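PDB 2NTP: pectinesterase A from Erwinia chrysanthemi, which hydrolyses the methyl esters of galacturonosyl residues in pectin, releasing methanol, probably the first step in maceration and soft-rotting of plant tissue. Local coordinates for residues 50-56 with 93-99; 243-247 with 294-299. All coordinates share one frame; numbering follows the deposited sequence.

Interaction 1: 50-56 with 93-99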
ATOM      1  N   ILE A  50      -8.404 -10.182  -8.653  1.00 12.02           N
ATOM      2  CA  ILE A  50      -9.778  -9.756  -8.898  1.00 12.29           C
ATOM      3  C   ILE A  50      -9.891  -9.135 -10.282  1.00 12.42           C
ATOM      4  O   ILE A  50      -9.293  -8.095 -10.548  1.00 12.29           O
ATOM      5  CB  ILE A  50     -10.255  -8.733  -7.826  1.00 12.45           C
ATOM      6  CG1 ILE A  50     -10.114  -9.297  -6.402  1.00 13.37           C
ATOM      7  CG2 ILE A  50     -11.670  -8.235  -8.136  1.00 12.08           C
ATOM      8  CD1 ILE A  50     -10.647 -10.696  -6.193  1.00 15.21           C
ATOM      9  N   THR A  51     -10.661  -9.775 -11.159  1.00 12.85           N
ATOM     10  CA  THR A  51     -10.821  -9.301 -12.532  1.00 13.54           C
ATOM     11  C   THR A  51     -12.275  -8.989 -12.858  1.00 13.84           C
ATOM     12  O   THR A  51     -12.577  -8.500 -13.947  1.00 14.81           O
ATOM     13  CB  THR A  51     -10.287 -10.323 -13.563  1.00 13.45           C
ATOM     14  OG1 THR A  51     -10.966 -11.573 -13.390  1.00 14.26           O
ATOM     15  CG2 THR A  51      -8.780 -10.520 -13.395  1.00 13.81           C
ATOM     16  N   ARG A  52     -13.166  -9.286 -11.919  1.00 13.87           N
ATOM     17  CA  ARG A  52     -14.582  -9.000 -12.090  1.00 13.86           C
ATOM     18  C   ARG A  52     -14.934  -7.648 -11.485  1.00 13.47           C
ATOM     19  O   ARG A  52     -14.648  -7.379 -10.315  1.00 13.56           O
ATOM     20  CB  ARG A  52     -15.443 -10.087 -11.458  1.00 14.09           C
ATOM     21  CG  ARG A  52     -16.900 -10.025 -11.904  1.00 14.96           C
ATOM     22  CD  ARG A  52     -17.774 -10.846 -10.995  1.00 16.26           C
ATOM     23  NE  ARG A  52     -19.171 -10.851 -11.421  1.00 16.29           N
ATOM     24  CZ  ARG A  52     -20.051  -9.892 -11.140  1.00 17.26           C
ATOM     25  NH1 ARG A  52     -19.688  -8.818 -10.445  1.00 16.15           N
ATOM     26  NH2 ARG A  52     -21.304 -10.003 -11.563  1.00 18.06           N
ATOM     27  N   ASN A  53     -15.568  -6.812 -12.303  1.00 13.15           N
ATOM     28  CA  ASN A  53     -16.057  -5.509 -11.863  1.00 12.49           C
ATOM     29  C   ASN A  53     -17.174  -5.641 -10.835  1.00 12.03           C
ATOM     30  O   ASN A  53     -17.948  -6.602 -10.872  1.00 11.76           O
ATOM     31  CB  ASN A  53     -16.565  -4.700 -13.061  1.00 12.84           C
ATOM     32  CG  ASN A  53     -15.454  -4.301 -14.026  1.00 12.94           C
ATOM     33  OD1 ASN A  53     -14.290  -4.151 -13.645  1.00 13.53           O
ATOM     34  ND2 ASN A  53     -15.818  -4.112 -15.289  1.00 14.89           N
ATOM     35  N   ASN A  54     -17.253  -4.668  -9.922  1.00 11.36           N
ATOM     36  CA  ASN A  54     -18.355  -4.577  -8.959  1.00 11.08           C
ATOM     37  C   ASN A  54     -18.393  -5.754  -7.975  1.00 10.90           C
ATOM     38  O   ASN A  54     -19.466  -6.225  -7.581  1.00 10.87           O
ATOM     39  CB  ASN A  54     -19.691  -4.437  -9.715  1.00 11.21           C
ATOM     40  CG  ASN A  54     -20.712  -3.573  -8.985  1.00 11.38           C
ATOM     41  OD1 ASN A  54     -20.502  -3.126  -7.855  1.00 11.25           O
ATOM     42  ND2 ASN A  54     -21.841  -3.338  -9.645  1.00 11.21           N
ATOM     43  N   LEU A  55     -17.207  -6.237  -7.601  1.00 10.57           N
ATOM     44  CA  LEU A  55     -17.071  -7.293  -6.597  1.00 10.84           C
ATOM     45  C   LEU A  55     -16.757  -6.676  -5.246  1.00 10.58           C
ATOM     46  O   LEU A  55     -15.980  -5.716  -5.168  1.00 10.24           O
ATOM     47  CB  LEU A  55     -15.975  -8.292  -6.985  1.00 11.32           C
ATOM     48  CG  LEU A  55     -15.665  -9.365  -5.931  1.00 12.55           C
ATOM     49  CD1 LEU A  55     -16.797 -10.390  -5.832  1.00 14.50           C
ATOM     50  CD2 LEU A  55     -14.339 -10.036  -6.206  1.00 14.14           C
ATOM     51  N   HIS A  56     -17.364  -7.230  -4.198  1.00 10.25           N
ATOM     52  CA  HIS A  56     -17.292  -6.666  -2.844  1.00 10.32           C
ATOM     53  C   HIS A  56     -17.111  -7.753  -1.791  1.00 10.52           C
ATOM     54  O   HIS A  56     -17.881  -8.716  -1.734  1.00 10.52           O
ATOM     55  CB  HIS A  56     -18.535  -5.823  -2.560  1.00 10.14           C
ATOM     56  CG  HIS A  56     -18.848  -4.850  -3.652  1.00  9.85           C
ATOM     57  ND1 HIS A  56     -18.286  -3.594  -3.714  1.00  9.02           N
ATOM     58  CD2 HIS A  56     -19.619  -4.972  -4.759  1.00  9.39           C
ATOM     59  CE1 HIS A  56     -18.718  -2.973  -4.794  1.00  9.31           C
ATOM     60  NE2 HIS A  56     -19.517  -3.793  -5.454  1.00  9.16           N
ATOM     61  N   ILE A  93      -5.885  -6.266  -7.364  1.00  7.91           N
ATOM     62  CA  ILE A  93      -7.161  -5.727  -7.855  1.00  8.19           C
ATOM     63  C   ILE A  93      -6.979  -5.202  -9.270  1.00  8.79           C
ATOM     64  O   ILE A  93      -6.309  -4.183  -9.481  1.00  8.57           O
ATOM     65  CB  ILE A  93      -7.731  -4.593  -6.944  1.00  8.28           C
ATOM     66  CG1 ILE A  93      -7.794  -5.021  -5.472  1.00  8.09           C
ATOM     67  CG2 ILE A  93      -9.101  -4.126  -7.464  1.00  7.55           C
ATOM     68  CD1 ILE A  93      -8.685  -6.227  -5.184  1.00  7.95           C
ATOM     69  N   SER A  94      -7.562  -5.919 -10.231  1.00  9.82           N
ATOM     70  CA  SER A  94      -7.474  -5.577 -11.652  1.00 10.93           C
ATOM     71  C   SER A  94      -8.878  -5.442 -12.234  1.00 11.25           C
ATOM     72  O   SER A  94      -9.161  -5.913 -13.343  1.00 11.71           O
ATOM     73  CB  SER A  94      -6.695  -6.649 -12.415  1.00 10.96           C
ATOM     74  OG  SER A  94      -5.342  -6.681 -11.994  1.00 13.71           O
ATOM     75  N   ALA A  95      -9.754  -4.816 -11.456  1.00 11.36           N
ATOM     76  CA  ALA A  95     -11.136  -4.583 -11.856  1.00 11.25           C
ATOM     77  C   ALA A  95     -11.609  -3.274 -11.241  1.00 11.40           C
ATOM     78  O   ALA A  95     -10.958  -2.720 -10.349  1.00 11.82           O
ATOM     79  CB  ALA A  95     -12.017  -5.728 -11.407  1.00 11.67           C
ATOM     80  N   LYS A  96     -12.744  -2.783 -11.726  1.00 10.83           N
ATOM     81  CA  LYS A  96     -13.306  -1.526 -11.257  1.00 10.80           C
ATOM     82  C   LYS A  96     -14.356  -1.757 -10.184  1.00  9.92           C
ATOM     83  O   LYS A  96     -14.958  -2.825 -10.116  1.00  9.97           O
ATOM     84  CB  LYS A  96     -13.924  -0.759 -12.427  1.00 11.13           C
ATOM     85  CG  LYS A  96     -12.904  -0.294 -13.439  1.00 12.94           C
ATOM     86  CD  LYS A  96     -13.559   0.369 -14.624  1.00 17.13           C
ATOM     87  CE  LYS A  96     -12.507   0.820 -15.623  1.00 18.76           C
ATOM     88  NZ  LYS A  96     -11.623  -0.309 -16.028  1.00 21.39           N
ATOM     89  N   ASP A  97     -14.559  -0.737  -9.350  1.00  9.53           N
ATOM     90  CA  ASP A  97     -15.618  -0.724  -8.333  1.00  8.93           C
ATOM     91  C   ASP A  97     -15.544  -1.883  -7.343  1.00  8.77           C
ATOM     92  O   ASP A  97     -16.570  -2.428  -6.926  1.00  8.76           O
ATOM     93  CB  ASP A  97     -16.996  -0.617  -8.995  1.00  8.96           C
ATOM     94  CG  ASP A  97     -17.142   0.653  -9.806  1.00  8.89           C
ATOM     95  OD1 ASP A  97     -16.944   1.749  -9.239  1.00  9.43           O
ATOM     96  OD2 ASP A  97     -17.443   0.559 -11.010  1.00  9.77           O
ATOM     97  N   PHE A  98     -14.316  -2.243  -6.972  1.00  8.32           N
ATOM     98  CA  PHE A  98     -14.075  -3.223  -5.926  1.00  8.27           C
ATOM     99  C   PHE A  98     -14.187  -2.549  -4.570  1.00  8.00           C
ATOM    100  O   PHE A  98     -13.793  -1.393  -4.421  1.00  8.29           O
ATOM    101  CB  PHE A  98     -12.668  -3.826  -6.064  1.00  8.31           C
ATOM    102  CG  PHE A  98     -12.309  -4.782  -4.953  1.00  8.96           C
ATOM    103  CD1 PHE A  98     -12.759  -6.101  -4.986  1.00  9.56           C
ATOM    104  CD2 PHE A  98     -11.539  -4.361  -3.860  1.00  9.27           C
ATOM    105  CE1 PHE A  98     -12.446  -6.990  -3.956  1.00  9.35           C
ATOM    106  CE2 PHE A  98     -11.226  -5.245  -2.821  1.00  9.75           C
ATOM    107  CZ  PHE A  98     -11.675  -6.560  -2.870  1.00  9.41           C
ATOM    108  N   SER A  99     -14.713  -3.269  -3.586  1.00  7.87           N
ATOM    109  CA  SER A  99     -14.583  -2.848  -2.192  1.00  7.96           C
ATOM    110  C   SER A  99     -14.255  -4.020  -1.280  1.00  7.95           C
ATOM    111  O   SER A  99     -14.676  -5.152  -1.527  1.00  7.58           O
ATOM    112  CB  SER A  99     -15.823  -2.090  -1.694  1.00  8.34           C
ATOM    113  OG  SER A  99     -16.942  -2.939  -1.515  1.00  8.51           O
TER
HETATM  114  O   HOH W   1     -10.722  -6.166 -15.754  1.00 44.01           O
HETATM  115  O   HOH W   2     -14.391  -5.315  -8.527  1.00  9.95           O
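Ile50 and Ile93 sit side by side on the inward face of two parallel strands, with CG1 of Ile50 3.6 Å from CD1 of Ile93. That same CD1 lies over the centre of the Phe98 ring, while Ile50 CG2 meets Phe98 CD1 at 4.0 Å and Leu55 CD2 approaches Phe98 CE1. Phe98 has CG anti to the backbone N (chi1 176°), which places its ring against the two isoleucines. Ile25 of helix 21-26 packs on Ile50 and Leu55. Segments 50-56 and 93-99 are equivalent turns of successive coils in the right-handed parallel beta-helix of the pectinesterases, leaving one sheet at Ile50 and Ile93 and entering the next at His56 and Ser99. The side of Thr51, Asn53 and Lys96 faces solvent, and there water 1 bridges Ser94 O and, weakly, Thr51 O; the bonds of the turn stay tight. Asn53 OD1 takes the Lys96 N-H at 2.8 Å, nearly straight at 173°, and Lys96 O accepts from Asn54 N. Water 2 links Arg52 O, Leu55 N and Lys96 O. Ser99 OG reaches His56 ND1 at 2.7 Å, near the ring plane, while His56 NE2 donates to Asn54 OD1; gripped at both nitrogens, the imidazole has its rotation fixed.

Interaction 2: 243-247 with 294-299; sequences RPWHP and FNPEDS. With ADA (alpha-D-galactopyranuronic acid), chain C; ADA (alpha-D-galactopyranuronic acid), chain B; ADA (alpha-D-galactopyranuronic acid), chain D.
With CG anti to the carbonyl carbon in both His246 (chi1 -68°) and Phe294 (chi1 -56°), the two rings come at each other from opposite directions and overlap face to face. Their planes are only 7° apart and their centroids 3.5 Å, a close, almost parallel stack. His246 CD2 lies 3.3 Å from Phe294 CG, and the CB of His246 adds a CH-pi contact over the same Phe294 face. The imidazole is held at its edge too: ND1 is hydrogen-bonded to Asp258 O, and NE2 is 2.8 Å from water 3, which also bonds Ser299 OG. Pro244 wedges in beside the stack, its CG 3.3 Å from Ser299 OG and 3.4 Å from Phe294 O, with Phe301 of strand 300-304 against the same proline. Trp245 points away from 294-299 and Arg243 leads away at its end, each to its own galacturonate. The extended Arg243 chain carries NH2 to 3.0 Å from O5 of the galacturonate in chain B, NH1 bonds the same oxygen, and NE forms a salt bridge with the nucleophile Asp175. Trp245 NE1 donates to the carboxylate O6B of the chain C sugar at 3.0 Å, and Pro247 CG rests over the indole face. One segment thus has two sides, Pro244 and His246 fixed to the later coil and Arg243 and Trp245 presented to the pectin chain, a substrate-binding wall of the active-site cleft on the pectinesterase beta-helix.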
ATOM      1  N   ARG A 243       9.998   9.272  -0.169  1.00  6.18           N
ATOM      2  CA  ARG A 243      11.111   9.493  -1.093  1.00  6.00           C
ATOM      3  C   ARG A 243      10.584   9.288  -2.523  1.00  6.27           C
ATOM      4  O   ARG A 243       9.604   8.566  -2.721  1.00  6.22           O
ATOM      5  CB  ARG A 243      12.305   8.587  -0.765  1.00  6.19           C
ATOM      6  CG  ARG A 243      12.021   7.088  -0.787  1.00  6.27           C
ATOM      7  CD  ARG A 243      13.280   6.283  -0.461  1.00  5.72           C
ATOM      8  NE  ARG A 243      13.057   4.852  -0.647  1.00  5.94           N
ATOM      9  CZ  ARG A 243      14.023   3.939  -0.752  1.00  6.97           C
ATOM     10  NH1 ARG A 243      15.300   4.300  -0.686  1.00  7.01           N
ATOM     11  NH2 ARG A 243      13.709   2.664  -0.925  1.00  7.37           N
ATOM     12  N   PRO A 244      11.204   9.942  -3.521  1.00  6.43           N
ATOM     13  CA  PRO A 244      10.599   9.934  -4.854  1.00  6.71           C
ATOM     14  C   PRO A 244      10.951   8.702  -5.679  1.00  7.13           C
ATOM     15  O   PRO A 244      12.099   8.543  -6.093  1.00  7.22           O
ATOM     16  CB  PRO A 244      11.180  11.199  -5.519  1.00  7.07           C
ATOM     17  CG  PRO A 244      12.193  11.764  -4.542  1.00  6.87           C
ATOM     18  CD  PRO A 244      12.443  10.737  -3.488  1.00  6.85           C
ATOM     19  N   TRP A 245       9.960   7.844  -5.922  1.00  6.74           N
ATOM     20  CA  TRP A 245      10.179   6.657  -6.741  1.00  6.67           C
ATOM     21  C   TRP A 245      10.000   6.970  -8.220  1.00  6.84           C
ATOM     22  O   TRP A 245       8.916   7.356  -8.660  1.00  6.80           O
ATOM     23  CB  TRP A 245       9.254   5.511  -6.315  1.00  6.63           C
ATOM     24  CG  TRP A 245       9.506   4.238  -7.067  1.00  6.61           C
ATOM     25  CD1 TRP A 245      10.721   3.735  -7.447  1.00  6.53           C
ATOM     26  CD2 TRP A 245       8.523   3.290  -7.508  1.00  6.96           C
ATOM     27  NE1 TRP A 245      10.554   2.544  -8.112  1.00  6.53           N
ATOM     28  CE2 TRP A 245       9.215   2.248  -8.168  1.00  6.78           C
ATOM     29  CE3 TRP A 245       7.123   3.229  -7.422  1.00  6.93           C
ATOM     30  CZ2 TRP A 245       8.556   1.145  -8.731  1.00  6.96           C
ATOM     31  CZ3 TRP A 245       6.464   2.138  -7.990  1.00  7.20           C
ATOM     32  CH2 TRP A 245       7.185   1.107  -8.635  1.00  6.75           C
ATOM     33  N   HIS A 246      11.084   6.813  -8.971  1.00  6.82           N
ATOM     34  CA  HIS A 246      11.052   6.941 -10.422  1.00  7.21           C
ATOM     35  C   HIS A 246      11.255   5.547 -11.002  1.00  7.17           C
ATOM     36  O   HIS A 246      12.395   5.114 -11.166  1.00  7.40           O
ATOM     37  CB  HIS A 246      12.157   7.901 -10.886  1.00  7.15           C
ATOM     38  CG  HIS A 246      11.927   9.328 -10.485  1.00  7.76           C
ATOM     39  ND1 HIS A 246      11.711  10.332 -11.406  1.00  7.76           N
ATOM     40  CD2 HIS A 246      11.863   9.915  -9.265  1.00  7.93           C
ATOM     41  CE1 HIS A 246      11.535  11.478 -10.772  1.00  8.15           C
ATOM     42  NE2 HIS A 246      11.621  11.253  -9.472  1.00  7.89           N
ATOM     43  N   PRO A 247      10.150   4.823 -11.283  1.00  7.50           N
ATOM     44  CA  PRO A 247      10.240   3.402 -11.612  1.00  7.87           C
ATOM     45  C   PRO A 247      11.053   3.150 -12.869  1.00  8.08           C
ATOM     46  O   PRO A 247      10.998   3.945 -13.811  1.00  8.34           O
ATOM     47  CB  PRO A 247       8.779   2.996 -11.846  1.00  7.82           C
ATOM     48  CG  PRO A 247       7.978   4.010 -11.138  1.00  7.95           C
ATOM     49  CD  PRO A 247       8.751   5.288 -11.310  1.00  7.61           C
ATOM     50  N   PHE A 294      17.149  11.359  -7.121  1.00  9.90           N
ATOM     51  CA  PHE A 294      15.956  12.184  -7.186  1.00  9.99           C
ATOM     52  C   PHE A 294      15.691  12.768  -5.804  1.00 10.25           C
ATOM     53  O   PHE A 294      15.616  12.035  -4.816  1.00 10.13           O
ATOM     54  CB  PHE A 294      14.774  11.362  -7.683  1.00 10.05           C
ATOM     55  CG  PHE A 294      15.017  10.717  -9.013  1.00  9.59           C
ATOM     56  CD1 PHE A 294      14.942  11.463 -10.188  1.00 10.06           C
ATOM     57  CD2 PHE A 294      15.337   9.364  -9.093  1.00  9.83           C
ATOM     58  CE1 PHE A 294      15.169  10.861 -11.432  1.00  9.69           C
ATOM     59  CE2 PHE A 294      15.568   8.754 -10.326  1.00  9.76           C
ATOM     60  CZ  PHE A 294      15.484   9.509 -11.497  1.00  9.84           C
ATOM     61  N   ASN A 295      15.576  14.092  -5.747  1.00 10.53           N
ATOM     62  CA  ASN A 295      15.550  14.814  -4.478  1.00 11.06           C
ATOM     63  C   ASN A 295      14.152  15.242  -4.042  1.00 11.02           C
ATOM     64  O   ASN A 295      13.308  15.560  -4.885  1.00 10.37           O
ATOM     65  CB  ASN A 295      16.481  16.029  -4.557  1.00 11.69           C
ATOM     66  CG  ASN A 295      17.927  15.643  -4.828  1.00 13.03           C
ATOM     67  OD1 ASN A 295      18.461  14.693  -4.245  1.00 15.80           O
ATOM     68  ND2 ASN A 295      18.573  16.392  -5.713  1.00 16.73           N
ATOM     69  N   PRO A 296      13.903  15.260  -2.715  1.00 11.24           N
ATOM     70  CA  PRO A 296      12.575  15.609  -2.221  1.00 11.59           C
ATOM     71  C   PRO A 296      12.149  17.038  -2.579  1.00 11.84           C
ATOM     72  O   PRO A 296      10.961  17.286  -2.798  1.00 11.81           O
ATOM     73  CB  PRO A 296      12.706  15.433  -0.701  1.00 11.42           C
ATOM     74  CG  PRO A 296      14.171  15.558  -0.422  1.00 11.53           C
ATOM     75  CD  PRO A 296      14.833  14.942  -1.612  1.00 11.30           C
ATOM     76  N   GLU A 297      13.111  17.959  -2.660  1.00 12.43           N
ATOM     77  CA  GLU A 297      12.807  19.356  -2.983  1.00 13.28           C
ATOM     78  C   GLU A 297      12.306  19.525  -4.424  1.00 13.10           C
ATOM     79  O   GLU A 297      11.641  20.515  -4.747  1.00 13.69           O
ATOM     80  CB  GLU A 297      14.009  20.271  -2.696  1.00 13.70           C
ATOM     81  CG  GLU A 297      15.254  19.977  -3.522  1.00 16.20           C
ATOM     82  CD  GLU A 297      16.253  19.068  -2.820  1.00 18.89           C
ATOM     83  OE1 GLU A 297      15.854  18.245  -1.964  1.00 17.95           O
ATOM     84  OE2 GLU A 297      17.460  19.181  -3.141  1.00 21.46           O
ATOM     85  N   ASP A 298      12.619  18.549  -5.274  1.00 12.73           N
ATOM     86  CA  ASP A 298      12.154  18.539  -6.660  1.00 12.72           C
ATOM     87  C   ASP A 298      10.862  17.743  -6.834  1.00 12.03           C
ATOM     88  O   ASP A 298      10.338  17.626  -7.946  1.00 12.09           O
ATOM     89  CB  ASP A 298      13.238  17.965  -7.575  1.00 12.94           C
ATOM     90  CG  ASP A 298      14.521  18.777  -7.547  1.00 14.30           C
ATOM     91  OD1 ASP A 298      14.445  20.022  -7.483  1.00 16.06           O
ATOM     92  OD2 ASP A 298      15.607  18.163  -7.596  1.00 15.77           O
ATOM     93  N   SER A 299      10.361  17.192  -5.730  1.00 11.26           N
ATOM     94  CA  SER A 299       9.171  16.346  -5.743  1.00 10.58           C
ATOM     95  C   SER A 299       7.995  17.066  -5.080  1.00 10.15           C
ATOM     96  O   SER A 299       8.181  18.112  -4.451  1.00 10.50           O
ATOM     97  CB  SER A 299       9.466  15.024  -5.034  1.00 10.37           C
ATOM     98  OG  SER A 299      10.641  14.430  -5.566  1.00 10.09           O
TER
HETATM   99  C1  ADA C   4      10.978  -0.627  -6.577  1.00 10.51           C
HETATM  100  C2  ADA C   4      10.222  -1.933  -6.851  1.00 11.35           C
HETATM  101  C3  ADA C   4      11.097  -2.870  -7.677  1.00 11.32           C
HETATM  102  C4  ADA C   4      11.562  -2.175  -8.957  1.00 11.38           C
HETATM  103  C5  ADA C   4      12.292  -0.878  -8.604  1.00 11.34           C
HETATM  104  C6  ADA C   4      12.710  -0.151  -9.849  1.00 11.47           C
HETATM  105  O2  ADA C   4       9.867  -2.580  -5.623  1.00 10.35           O
HETATM  106  O3  ADA C   4      10.399  -4.086  -7.970  1.00 11.47           O
HETATM  107  O4  ADA C   4      10.445  -1.862  -9.800  1.00 13.00           O
HETATM  108  O5  ADA C   4      11.455  -0.029  -7.796  1.00 10.50           O
HETATM  109  O6B ADA C   4      12.299   1.018 -10.030  1.00 12.18           O
HETATM  110  O6A ADA C   4      13.458  -0.753 -10.656  1.00 11.59           O
HETATM  111  C1  ADA B   2      16.250   0.509   0.667  1.00 17.95           C
HETATM  112  C2  ADA B   2      15.645  -0.874   0.425  1.00 15.07           C
HETATM  113  C3  ADA B   2      16.380  -1.597  -0.702  1.00 14.54           C
HETATM  114  C4  ADA B   2      16.544  -0.699  -1.934  1.00 13.74           C
HETATM  115  C5  ADA B   2      17.109   0.671  -1.561  1.00 15.04           C
HETATM  116  C6  ADA B   2      17.146   1.560  -2.773  1.00 15.36           C
HETATM  117  O2  ADA B   2      15.752  -1.649   1.620  1.00 15.31           O
HETATM  118  O3  ADA B   2      15.680  -2.798  -1.054  1.00 13.06           O
HETATM  119  O4  ADA B   2      15.285  -0.495  -2.585  1.00 13.17           O
HETATM  120  O5  ADA B   2      16.279   1.258  -0.552  1.00 14.74           O
HETATM  121  O6B ADA B   2      16.727   2.732  -2.666  1.00 15.63           O
HETATM  122  O6A ADA B   2      17.591   1.099  -3.849  1.00 15.90           O
HETATM  123  C1  ADA D   5      10.370  -2.393 -11.137  1.00 16.32           C
HETATM  124  C2  ADA D   5       9.468  -1.546 -12.037  1.00 16.69           C
HETATM  125  C3  ADA D   5       8.007  -1.644 -11.590  1.00 17.80           C
HETATM  126  C4  ADA D   5       7.567  -3.106 -11.459  1.00 18.88           C
HETATM  127  C5  ADA D   5       8.541  -3.853 -10.549  1.00 18.26           C
HETATM  128  C6  ADA D   5       8.186  -5.311 -10.422  1.00 18.91           C
HETATM  129  O2  ADA D   5       9.912  -0.190 -11.971  1.00 16.06           O
HETATM  130  O3  ADA D   5       7.155  -0.923 -12.496  1.00 18.22           O
HETATM  131  O4  ADA D   5       7.564  -3.753 -12.740  1.00 21.91           O
HETATM  132  O5  ADA D   5       9.876  -3.735 -11.066  1.00 17.16           O
HETATM  133  O6B ADA D   5       6.993  -5.633 -10.234  1.00 17.60           O
HETATM  134  O6A ADA D   5       9.107  -6.148 -10.507  1.00 20.30           O
HETATM  135  O   HOH W   3      11.167  13.578  -8.046  1.00 14.54           O

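Interaction 1 closes before interaction 2 opens along the chain, and the two stand on opposite sides of the chain's centre, their own centres about 31 Å apart and their nearest atoms about 14 Å. Both belong to the same parallel beta-helix. The ten-stranded sheet runs past both: strands 55-59 and 99-101 lie near its early end, and strand 300-304, which follows 294-299, is its outermost strand at the late end. Interaction 1 is coil-to-coil packing away from the annotated sites, though the side chain of Ser94 lies about 9 Å from the bound methyl galacturonate; interaction 2 contributes Arg243 and Trp245 to the binding site itself.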